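Local coordinates for phenylacetaldehyde dehydrogenase (PDB 4O5H), which probably oxidises phenylacetaldehyde to phenylacetate with NAD+ as the electron acceptor, as a member of the aldehyde dehydrogenase family, at residues T16-A28 with N108-N120. Numbering follows the deposited sequence.
Sequences TFALLDATRAFLA and NARELAEIESLDN. With NA (sodium ion), chain I.
Glu114 and Thr23 meet through matching first torsions: in Glu114 chi1 of -68° and an extended chain carry the carboxylate across to the start of helix 21-28, while in Thr23 OG1 is set beside its own backbone N, facing that carboxylate. Glu114 OE1 takes two donors. Leu20 N, at the N-cap position, reaches the syn lone pair of Glu114 OE1 at 2.9 Å in a nearly straight bond (165°), and Thr23 OG1 donates to the same Glu114 OE1 from the anti side at 2.6 Å, somewhat out of the carboxylate plane. Glu114 OE2 receives Arg110 NE at 2.8 Å, a salt bridge one turn back that probably keeps the acid ionised; together the three bonds hold the carboxylate's rotation. A long acid suits this place because it spans the gap between the helices; a small, branched threonine fits as a knob among Glu111, Glu114, Ile115 and Leu118. Leucines close the flanks: Leu20 CD1 lies 3.5 Å from Arg110 CG, and Leu118 CD1 meets Leu27 CD1 at 3.8 Å. Further along, Ile115 CD1 approaches Phe26 CD2 at 3.7 Å. Glu111 OE2 accepts from a water that also donates to Ala22 O, and forms a salt bridge with Arg219. The helices cross at -50° with axes 9.1 Å apart. Helix 109-120 also packs against helices 124-145 and 215-227; its Asp119 binds sodium with Val51 of strand 47-52 and Asp212, in the loop leading into helix 215-227.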
# COMPACT_ATOMS: atom_id res chain seq x y z
N THR A 16 -19.66 -5.51 -43.81
CA THR A 16 -18.51 -4.72 -43.37
C THR A 16 -18.94 -3.29 -43.04
O THR A 16 -20.00 -2.83 -43.46
CB THR A 16 -17.37 -4.70 -44.41
OG1 THR A 16 -17.82 -3.99 -45.57
CG2 THR A 16 -16.94 -6.12 -44.78
N PHE A 17 -18.12 -2.60 -42.27
CA PHE A 17 -18.48 -1.28 -41.72
C PHE A 17 -17.36 -0.31 -41.98
O PHE A 17 -16.21 -0.69 -41.90
CB PHE A 17 -18.75 -1.47 -40.23
CG PHE A 17 -20.07 -2.14 -39.99
CD1 PHE A 17 -21.26 -1.44 -40.24
CD2 PHE A 17 -20.13 -3.48 -39.63
CE1 PHE A 17 -22.50 -2.05 -40.10
CE2 PHE A 17 -21.37 -4.09 -39.48
CZ PHE A 17 -22.55 -3.38 -39.71
N ALA A 18 -17.69 0.93 -42.30
CA ALA A 18 -16.68 1.87 -42.77
C ALA A 18 -15.77 2.27 -41.62
O ALA A 18 -16.17 2.29 -40.48
CB ALA A 18 -17.34 3.11 -43.36
N LEU A 19 -14.53 2.59 -41.95
CA LEU A 19 -13.58 3.05 -40.97
C LEU A 19 -13.09 4.40 -41.42
O LEU A 19 -13.01 4.65 -42.61
CB LEU A 19 -12.38 2.11 -40.93
CG LEU A 19 -12.61 0.71 -40.39
CD1 LEU A 19 -11.32 -0.07 -40.48
CD2 LEU A 19 -13.08 0.77 -38.95
N LEU A 20 -12.68 5.23 -40.46
CA LEU A 20 -12.05 6.48 -40.81
C LEU A 20 -10.79 6.19 -41.59
O LEU A 20 -10.08 5.21 -41.33
CB LEU A 20 -11.73 7.32 -39.56
CG LEU A 20 -12.91 7.86 -38.77
CD1 LEU A 20 -12.39 8.57 -37.54
CD2 LEU A 20 -13.75 8.82 -39.59
N ASP A 21 -10.46 7.10 -42.49
CA ASP A 21 -9.15 7.08 -43.14
C ASP A 21 -8.01 7.01 -42.13
O ASP A 21 -7.03 6.27 -42.34
CB ASP A 21 -8.97 8.30 -44.04
CG ASP A 21 -9.84 8.26 -45.29
OD1 ASP A 21 -10.45 7.21 -45.61
OD2 ASP A 21 -9.88 9.31 -45.98
N ALA A 22 -8.10 7.79 -41.04
CA ALA A 22 -7.02 7.82 -40.06
C ALA A 22 -6.81 6.42 -39.44
O ALA A 22 -5.68 6.01 -39.19
CB ALA A 22 -7.28 8.86 -38.97
N THR A 23 -7.92 5.74 -39.15
CA THR A 23 -7.91 4.44 -38.54
C THR A 23 -7.22 3.46 -39.47
O THR A 23 -6.34 2.70 -39.06
CB THR A 23 -9.35 3.95 -38.26
OG1 THR A 23 -10.06 4.89 -37.44
CG2 THR A 23 -9.32 2.58 -37.56
N ARG A 24 -7.59 3.52 -40.75
CA ARG A 24 -6.98 2.66 -41.76
C ARG A 24 -5.46 2.91 -41.86
O ARG A 24 -4.67 1.99 -41.93
CB ARG A 24 -7.68 2.81 -43.13
CG ARG A 24 -9.03 2.08 -43.18
CD ARG A 24 -9.59 2.01 -44.61
NE ARG A 24 -11.04 1.79 -44.62
CZ ARG A 24 -11.64 0.63 -44.39
NH1 ARG A 24 -10.94 -0.47 -44.13
NH2 ARG A 24 -12.96 0.57 -44.42
N ALA A 25 -5.07 4.17 -41.87
CA ALA A 25 -3.65 4.52 -41.95
C ALA A 25 -2.88 4.01 -40.74
O ALA A 25 -1.76 3.55 -40.87
CB ALA A 25 -3.47 6.05 -42.07
N PHE A 26 -3.47 4.14 -39.56
CA PHE A 26 -2.81 3.66 -38.38
C PHE A 26 -2.63 2.15 -38.45
O PHE A 26 -1.57 1.64 -38.14
CB PHE A 26 -3.60 4.04 -37.12
CG PHE A 26 -3.00 3.50 -35.85
CD1 PHE A 26 -1.91 4.09 -35.26
CD2 PHE A 26 -3.56 2.40 -35.25
CE1 PHE A 26 -1.36 3.59 -34.09
CE2 PHE A 26 -3.03 1.90 -34.06
CZ PHE A 26 -1.94 2.50 -33.48
N LEU A 27 -3.67 1.44 -38.86
CA LEU A 27 -3.56 -0.01 -38.99
C LEU A 27 -2.53 -0.47 -40.03
O LEU A 27 -1.84 -1.45 -39.82
CB LEU A 27 -4.89 -0.64 -39.32
CG LEU A 27 -5.96 -0.52 -38.23
CD1 LEU A 27 -7.28 -1.06 -38.76
CD2 LEU A 27 -5.54 -1.24 -36.97
N ALA A 28 -2.46 0.23 -41.14
CA ALA A 28 -1.57 -0.17 -42.23
C ALA A 28 -0.08 0.03 -41.91
O ALA A 28 0.73 -0.70 -42.40
CB ALA A 28 -1.92 0.59 -43.49
N ASN A 108 -9.62 13.27 -31.43
CA ASN A 108 -9.42 12.06 -32.20
C ASN A 108 -10.21 10.89 -31.63
O ASN A 108 -9.81 9.73 -31.76
CB ASN A 108 -7.92 11.73 -32.23
CG ASN A 108 -7.11 12.78 -32.97
OD1 ASN A 108 -7.08 12.79 -34.19
ND2 ASN A 108 -6.47 13.68 -32.24
N ALA A 109 -11.36 11.20 -31.05
CA ALA A 109 -12.15 10.23 -30.30
C ALA A 109 -12.73 9.10 -31.17
O ALA A 109 -12.70 7.94 -30.78
CB ALA A 109 -13.26 10.95 -29.55
N ARG A 110 -13.24 9.41 -32.35
CA ARG A 110 -13.81 8.33 -33.20
C ARG A 110 -12.74 7.34 -33.65
O ARG A 110 -12.94 6.14 -33.57
CB ARG A 110 -14.50 8.90 -34.43
CG ARG A 110 -15.06 7.85 -35.35
CD ARG A 110 -16.14 6.99 -34.68
NE ARG A 110 -16.53 5.88 -35.55
CZ ARG A 110 -17.62 5.14 -35.39
NH1 ARG A 110 -18.42 5.36 -34.37
NH2 ARG A 110 -17.92 4.19 -36.25
N GLU A 111 -11.57 7.84 -34.07
CA GLU A 111 -10.49 6.96 -34.45
C GLU A 111 -10.06 6.05 -33.28
O GLU A 111 -9.89 4.86 -33.44
CB GLU A 111 -9.26 7.79 -34.89
CG GLU A 111 -8.08 6.92 -35.25
CD GLU A 111 -6.81 7.72 -35.44
OE1 GLU A 111 -6.85 8.98 -35.35
OE2 GLU A 111 -5.77 7.06 -35.64
N LEU A 112 -9.89 6.63 -32.11
CA LEU A 112 -9.54 5.83 -30.93
C LEU A 112 -10.58 4.79 -30.62
O LEU A 112 -10.24 3.66 -30.26
CB LEU A 112 -9.32 6.74 -29.71
CG LEU A 112 -8.00 7.57 -29.76
CD1 LEU A 112 -8.01 8.68 -28.73
CD2 LEU A 112 -6.83 6.66 -29.53
N ALA A 113 -11.84 5.14 -30.78
CA ALA A 113 -12.94 4.19 -30.55
C ALA A 113 -12.92 3.06 -31.55
O ALA A 113 -13.11 1.91 -31.19
CB ALA A 113 -14.28 4.89 -30.61
N GLU A 114 -12.67 3.37 -32.82
CA GLU A 114 -12.57 2.32 -33.85
C GLU A 114 -11.38 1.37 -33.57
O GLU A 114 -11.52 0.15 -33.67
CB GLU A 114 -12.43 2.96 -35.26
CG GLU A 114 -13.72 3.67 -35.68
CD GLU A 114 -13.69 4.30 -37.05
OE1 GLU A 114 -12.63 4.34 -37.71
OE2 GLU A 114 -14.79 4.77 -37.47
N ILE A 115 -10.24 1.94 -33.21
CA ILE A 115 -9.09 1.12 -32.92
C ILE A 115 -9.45 0.21 -31.76
O ILE A 115 -9.16 -0.99 -31.78
CB ILE A 115 -7.85 2.01 -32.53
CG1 ILE A 115 -7.38 2.77 -33.74
CG2 ILE A 115 -6.74 1.16 -31.94
CD1 ILE A 115 -6.42 3.90 -33.44
N GLU A 116 -10.05 0.78 -30.73
CA GLU A 116 -10.37 0.01 -29.55
C GLU A 116 -11.38 -1.09 -29.86
O GLU A 116 -11.24 -2.24 -29.39
CB GLU A 116 -10.92 0.90 -28.45
CG GLU A 116 -10.90 0.27 -27.09
CD GLU A 116 -9.56 0.43 -26.38
OE1 GLU A 116 -8.51 0.13 -27.00
OE2 GLU A 116 -9.57 0.91 -25.23
N SER A 117 -12.38 -0.77 -30.68
CA SER A 117 -13.39 -1.76 -31.05
C SER A 117 -12.76 -2.90 -31.87
O SER A 117 -13.08 -4.08 -31.65
CB SER A 117 -14.50 -1.08 -31.86
OG SER A 117 -15.49 -2.00 -32.22
N LEU A 118 -11.87 -2.56 -32.80
CA LEU A 118 -11.24 -3.59 -33.61
C LEU A 118 -10.31 -4.50 -32.81
O LEU A 118 -10.17 -5.68 -33.11
CB LEU A 118 -10.46 -2.96 -34.78
CG LEU A 118 -11.33 -2.25 -35.82
CD1 LEU A 118 -10.49 -1.43 -36.79
CD2 LEU A 118 -12.19 -3.25 -36.57
N ASP A 119 -9.61 -3.93 -31.84
CA ASP A 119 -8.55 -4.63 -31.12
C ASP A 119 -9.14 -5.41 -29.96
O ASP A 119 -8.78 -6.56 -29.74
CB ASP A 119 -7.53 -3.57 -30.64
CG ASP A 119 -6.26 -4.16 -30.09
OD1 ASP A 119 -6.04 -5.40 -30.20
OD2 ASP A 119 -5.45 -3.37 -29.51
N ASN A 120 -10.04 -4.78 -29.23
CA ASN A 120 -10.65 -5.36 -28.00
C ASN A 120 -11.95 -6.12 -28.30
O ASN A 120 -12.24 -7.14 -27.66
CB ASN A 120 -10.89 -4.27 -26.95
CG ASN A 120 -11.95 -4.63 -25.94
OD1 ASN A 120 -13.12 -4.61 -26.24
ND2 ASN A 120 -11.54 -4.96 -24.74
NA NA I . -6.62 -7.65 -29.92
O HOH W 1 -4.06 7.77 -37.38
O HOH W 2 -4.86 -9.23 -30.41
O HOH W 3 -7.93 -9.58 -29.50